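PDB 3QBR: SJCHGC06286 protein from Schistosoma japonicum, which belongs to the Bcl-2 family of apoptosis regulators and probably acts by binding BH domains of partner proteins. Local coordinates for residues Thr21-His26 / Thr53-Gly58; His63-Leu68 / Arg121-Phe126. All coordinates share one frame; numbering follows the deposited sequence.

Overall arrangement
From the N terminus the chain first forms helix 17-31, which carries the 21-26 side of contact 1. It then runs through helix 35-48 into the loop at 53-58, and contact 1 closes there. Helix 58-79 starts directly after this loop and brings residues 63-68 of contact 2. That contact closes much later, when helix 119-137 returns with residues 121-126. The two contacts follow one another in series, neither nested nor crossed, with centres about 14 Å apart. They still meet in space. Cys25 SG of helix 17-31 packs on Phe126 CE1 at 3.8 Å. Helices 17-31, 58-79 and 119-137 are thus joined within the all-helical Bcl-2 bundle.

Contact 1: residues Thr21-His26 / Thr53-Gly58; sequences TSTLCH and TCVPNG
Thr23 on helix 17-31 meets the loop residues Thr53 and Val55. Its CB lies 4.0 Å from Val55 CG2. From there the side chain forks. OG1 accepts a weak, bent hydrogen bond from Thr53 N, at 3.4 Å and 140°. The same hydroxyl is hydrogen-bonded to Leu19 O, one turn earlier in the helix, so the loop bond is its lesser one. With OG1 at chi1 -60°, CG2 falls anti to the backbone N and is the apolar branch. It touches Val55 CG2 at 4.0 Å and comes within 3.6 Å of Thr53 O. The Thr23 and Val55 side chains lie alongside each other and run opposite ways. The other Val55 methyl faces Leu24, with 4.4 Å between Val55 CG1 and Leu24 CG, a loose apolar touch. Val55 to Gly58 form a type II beta turn, closed by Gly58 N to Val55 O at 3.0 Å. Cys54 points away from the helix; an interchain disulfide through it has been seen for this protein. The contact lays the loop between helix 35-48 and helix 58-79 against helix 17-31. Leu24 also packs on Ile61 and Ile62 of helix 58-79 and on Trp170.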
loop_
_atom_site.group_PDB
_atom_site.type_symbol
_atom_site.label_atom_id
_atom_site.label_comp_id
_atom_site.label_asym_id
_atom_site.label_seq_id
_atom_site.Cartn_x
_atom_site.Cartn_y
_atom_site.Cartn_z
ATOM N N THR A 21 6.709 -6.612 7.605
ATOM C CA THR A 21 5.931 -5.977 6.540
ATOM C C THR A 21 5.428 -4.604 6.967
ATOM O O THR A 21 5.372 -3.658 6.179
ATOM C CB THR A 21 4.752 -6.845 6.018
ATOM O OG1 THR A 21 3.569 -6.529 6.739
ATOM C CG2 THR A 21 5.041 -8.319 6.160
ATOM N N SER A 22 5.064 -4.499 8.226
ATOM C CA SER A 22 4.715 -3.213 8.816
ATOM C C SER A 22 5.826 -2.155 8.622
ATOM O O SER A 22 5.576 -1.046 8.134
ATOM C CB SER A 22 4.386 -3.416 10.307
ATOM O OG SER A 22 4.085 -2.192 10.930
ATOM N N THR A 23 7.052 -2.516 8.987
ATOM C CA THR A 23 8.195 -1.612 8.875
ATOM C C THR A 23 8.413 -1.147 7.431
ATOM O O THR A 23 8.837 -0.011 7.188
ATOM C CB THR A 23 9.504 -2.268 9.419
ATOM O OG1 THR A 23 9.359 -2.613 10.804
ATOM C CG2 THR A 23 10.672 -1.335 9.250
ATOM N N LEU A 24 8.125 -2.025 6.470
ATOM C CA LEU A 24 8.288 -1.657 5.061
ATOM C C LEU A 24 7.284 -0.600 4.647
ATOM O O LEU A 24 7.615 0.314 3.888
ATOM C CB LEU A 24 8.127 -2.858 4.160
ATOM C CG LEU A 24 9.400 -3.440 3.582
ATOM C CD1 LEU A 24 9.013 -4.649 2.716
ATOM C CD2 LEU A 24 10.157 -2.370 2.780
ATOM N N CYS A 25 6.057 -0.728 5.150
ATOM C CA CYS A 25 5.034 0.255 4.834
ATOM C C CYS A 25 5.417 1.624 5.318
ATOM O O CYS A 25 5.401 2.565 4.522
ATOM C CB CYS A 25 3.683 -0.119 5.422
ATOM S SG CYS A 25 3.027 -1.536 4.615
ATOM N N HIS A 26 5.733 1.737 6.617
ATOM C CA HIS A 26 6.268 2.997 7.169
ATOM C C HIS A 26 7.412 3.600 6.317
ATOM O O HIS A 26 7.292 4.712 5.803
ATOM C CB HIS A 26 6.676 2.833 8.637
ATOM C CG HIS A 26 5.528 2.545 9.549
ATOM N ND1 HIS A 26 4.506 3.444 9.767
ATOM C CD2 HIS A 26 5.232 1.458 10.298
ATOM C CE1 HIS A 26 3.630 2.924 10.609
ATOM N NE2 HIS A 26 4.050 1.721 10.949
ATOM N N THR A 53 11.405 -3.448 13.328
ATOM C CA THR A 53 12.631 -4.208 13.197
ATOM C C THR A 53 13.450 -3.653 12.058
ATOM O O THR A 53 13.162 -2.597 11.504
ATOM C CB THR A 53 12.370 -5.681 12.905
ATOM O OG1 THR A 53 11.727 -5.797 11.634
ATOM C CG2 THR A 53 11.486 -6.269 13.979
ATOM N N CYS A 54 14.488 -4.388 11.722
ATOM C CA CYS A 54 15.325 -4.061 10.600
ATOM C C CYS A 54 14.975 -5.083 9.526
ATOM O O CYS A 54 14.979 -6.289 9.776
ATOM C CB CYS A 54 16.803 -4.138 11.021
ATOM S SG CYS A 54 18.008 -4.500 9.716
ATOM N N VAL A 55 14.657 -4.594 8.336
ATOM C CA VAL A 55 14.297 -5.462 7.215
ATOM C C VAL A 55 15.531 -5.771 6.382
ATOM O O VAL A 55 16.291 -4.866 6.037
ATOM C CB VAL A 55 13.216 -4.804 6.317
ATOM C CG1 VAL A 55 12.912 -5.679 5.095
ATOM C CG2 VAL A 55 11.947 -4.519 7.138
ATOM N N PRO A 56 15.752 -7.059 6.078
ATOM C CA PRO A 56 16.936 -7.406 5.282
ATOM C C PRO A 56 16.806 -6.917 3.843
ATOM O O PRO A 56 15.815 -7.217 3.182
ATOM C CB PRO A 56 16.974 -8.936 5.338
ATOM C CG PRO A 56 16.105 -9.306 6.501
ATOM C CD PRO A 56 15.081 -8.240 6.653
ATOM N N ASN A 57 17.798 -6.172 3.365
ATOM C CA ASN A 57 17.747 -5.617 2.019
ATOM C C ASN A 57 16.770 -4.475 1.934
ATOM O O ASN A 57 16.489 -3.975 0.850
ATOM C CB ASN A 57 17.366 -6.694 1.030
ATOM C CG ASN A 57 18.320 -7.850 1.069
ATOM O OD1 ASN A 57 19.463 -7.695 1.501
ATOM N ND2 ASN A 57 17.865 -9.025 0.629
ATOM N N GLY A 58 16.262 -4.071 3.097
ATOM C CA GLY A 58 15.296 -2.997 3.205
ATOM C C GLY A 58 15.472 -1.881 2.190
ATOM O O GLY A 58 14.507 -1.451 1.560
#

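Contact 2: residues His63-Leu68 / Arg121-Phe126; sequences HSLLQL and RIVAMF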
loop_
_atom_site.group_PDB
_atom_site.type_symbol
_atom_site.label_atom_id
_atom_site.label_comp_id
_atom_site.label_asym_id
_atom_site.label_seq_id
_atom_site.Cartn_x
_atom_site.Cartn_y
_atom_site.Cartn_z
ATOM N N HIS A 63 13.747 0.943 -2.756
ATOM C CA HIS A 63 14.096 1.446 -4.087
ATOM C C HIS A 63 13.256 0.797 -5.208
ATOM O O HIS A 63 12.674 1.492 -6.057
ATOM C CB HIS A 63 15.590 1.264 -4.381
ATOM C CG HIS A 63 16.479 2.178 -3.597
ATOM N ND1 HIS A 63 16.105 3.454 -3.222
ATOM C CD2 HIS A 63 17.743 2.011 -3.125
ATOM C CE1 HIS A 63 17.085 4.024 -2.543
ATOM N NE2 HIS A 63 18.093 3.169 -2.475
ATOM N N SER A 64 13.195 -0.532 -5.199
ATOM C CA SER A 64 12.376 -1.261 -6.146
ATOM C C SER A 64 10.962 -0.753 -6.083
ATOM O O SER A 64 10.353 -0.490 -7.114
ATOM C CB SER A 64 12.389 -2.762 -5.854
ATOM O OG SER A 64 13.622 -3.325 -6.246
ATOM N N LEU A 65 10.428 -0.621 -4.877
ATOM C CA LEU A 65 9.031 -0.219 -4.741
ATOM C C LEU A 65 8.772 1.178 -5.294
ATOM O O LEU A 65 7.685 1.458 -5.796
ATOM C CB LEU A 65 8.595 -0.273 -3.289
ATOM C CG LEU A 65 8.076 -1.607 -2.832
ATOM C CD1 LEU A 65 7.816 -1.480 -1.356
ATOM C CD2 LEU A 65 6.789 -1.947 -3.611
ATOM N N LEU A 66 9.763 2.057 -5.175
ATOM C CA LEU A 66 9.614 3.420 -5.667
ATOM C C LEU A 66 9.571 3.358 -7.180
ATOM O O LEU A 66 8.728 3.988 -7.819
ATOM C CB LEU A 66 10.736 4.364 -5.179
ATOM C CG LEU A 66 10.694 4.799 -3.701
ATOM C CD1 LEU A 66 12.026 5.358 -3.272
ATOM C CD2 LEU A 66 9.617 5.796 -3.407
ATOM N N GLN A 67 10.472 2.582 -7.758
ATOM C CA GLN A 67 10.434 2.428 -9.196
ATOM C C GLN A 67 9.080 1.861 -9.657
ATOM O O GLN A 67 8.455 2.408 -10.555
ATOM C CB GLN A 67 11.585 1.564 -9.660
ATOM C CG GLN A 67 11.577 1.308 -11.162
ATOM C CD GLN A 67 12.426 0.109 -11.506
ATOM O OE1 GLN A 67 13.648 0.163 -11.393
ATOM N NE2 GLN A 67 11.779 -1.002 -11.884
ATOM N N LEU A 68 8.618 0.807 -8.990
ATOM C CA LEU A 68 7.432 0.055 -9.387
ATOM C C LEU A 68 6.113 0.762 -9.069
ATOM O O LEU A 68 5.141 0.597 -9.796
ATOM C CB LEU A 68 7.445 -1.337 -8.733
ATOM C CG LEU A 68 8.515 -2.348 -9.165
ATOM C CD1 LEU A 68 8.549 -3.542 -8.210
ATOM C CD2 LEU A 68 8.303 -2.832 -10.582
ATOM N N ARG A 121 0.457 -7.141 -8.352
ATOM C CA ARG A 121 -0.712 -6.858 -7.541
ATOM C C ARG A 121 -0.311 -6.395 -6.140
ATOM O O ARG A 121 -1.048 -5.633 -5.490
ATOM C CB ARG A 121 -1.604 -8.106 -7.436
ATOM C CG ARG A 121 -2.505 -8.330 -8.638
ATOM C CD ARG A 121 -3.025 -9.787 -8.727
ATOM N NE ARG A 121 -3.691 -9.993 -10.006
ATOM C CZ ARG A 121 -5.002 -10.132 -10.165
ATOM N NH1 ARG A 121 -5.817 -10.146 -9.116
ATOM N NH2 ARG A 121 -5.492 -10.267 -11.392
ATOM N N ILE A 122 0.842 -6.870 -5.668
ATOM C CA ILE A 122 1.330 -6.451 -4.361
ATOM C C ILE A 122 1.751 -4.970 -4.429
ATOM O O ILE A 122 1.297 -4.140 -3.629
ATOM C CB ILE A 122 2.428 -7.418 -3.840
ATOM C CG1 ILE A 122 1.771 -8.711 -3.349
ATOM C CG2 ILE A 122 3.233 -6.795 -2.724
ATOM C CD1 ILE A 122 2.722 -9.908 -3.252
ATOM N N VAL A 123 2.575 -4.649 -5.419
ATOM C CA VAL A 123 2.892 -3.271 -5.776
ATOM C C VAL A 123 1.670 -2.373 -5.752
ATOM O O VAL A 123 1.674 -1.284 -5.163
ATOM C CB VAL A 123 3.481 -3.192 -7.188
ATOM C CG1 VAL A 123 3.383 -1.783 -7.692
ATOM C CG2 VAL A 123 4.921 -3.675 -7.197
ATOM N N ALA A 124 0.615 -2.831 -6.406
ATOM C CA ALA A 124 -0.616 -2.066 -6.451
ATOM C C ALA A 124 -1.164 -1.795 -5.047
ATOM O O ALA A 124 -1.784 -0.774 -4.816
ATOM C CB ALA A 124 -1.648 -2.784 -7.319
ATOM N N MET A 125 -0.944 -2.706 -4.109
ATOM C CA MET A 125 -1.378 -2.491 -2.720
ATOM C C MET A 125 -0.593 -1.352 -2.028
ATOM O O MET A 125 -1.172 -0.538 -1.310
ATOM C CB MET A 125 -1.243 -3.790 -1.920
ATOM C CG MET A 125 -1.538 -3.663 -0.440
ATOM S SD MET A 125 -1.180 -5.149 0.527
ATOM C CE MET A 125 0.487 -5.510 0.014
ATOM N N PHE A 126 0.719 -1.291 -2.251
ATOM C CA PHE A 126 1.498 -0.177 -1.727
ATOM C C PHE A 126 1.158 1.147 -2.399
ATOM O O PHE A 126 1.115 2.184 -1.732
ATOM C CB PHE A 126 3.006 -0.425 -1.847
ATOM C CG PHE A 126 3.526 -1.503 -0.922
ATOM C CD1 PHE A 126 4.010 -1.181 0.346
ATOM C CD2 PHE A 126 3.537 -2.841 -1.318
ATOM C CE1 PHE A 126 4.505 -2.179 1.221
ATOM C CE2 PHE A 126 4.023 -3.843 -0.458
ATOM C CZ PHE A 126 4.515 -3.509 0.821
#
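Leu65 and Leu68 of helix 58-79 meet Val123 and Phe126 of helix 119-137 in a nearly perpendicular helix crossing. The local axes pass 10.1 Å apart with a signed crossing angle of -88°. The nearest CA atoms are those of Leu68 and Val123, at 6.7 Å. Both helices belong to the all-helical Bcl-2 fold, and the four touching residues are buried. No hydrogen bond joins the segments, so apolar side chains carry the contact.

Val123 bears on the backbone end of Leu68. Its two methyls divide the work. Val123 CG1 comes to 3.6 Å from Leu68 O. Val123 CG2 touches the Leu68 side chain, with CB and CD1 of Leu68 each 3.8 Å away. Val123 chi1 is 162°, which sets CG1 anti to the backbone N and CG2 anti to the carbonyl carbon, beside the N. The Leu68 and Val123 side chains meet roughly crosswise. Leu65 sits one turn earlier and spans both partners. Its CD2 is 4.4 Å from Val123 CG2. Leu65 CD2 also lies over the face of the Phe126 ring, above Phe126 CD2, 4.1 Å away.

Helix 17-31 covers this pairing: Phe28 packs on Leu65 and Cys25 on Phe126. The site also lies beside the chain of another protein. An aromatic side chain of that chain packs on Leu68, and the backbone of that chain packs on Ala124. Arg121 turns outward to it, and its NH2 forms a salt bridge with an acidic side chain of that other protein. This is consistent with the partner-binding surface of Bcl-2 proteins.

Phe126 is met over one face. Leu65 CD1 stands above the ring centre in a CH-pi contact, 4.1 Å from the Phe126 centroid and only 8° off the normal.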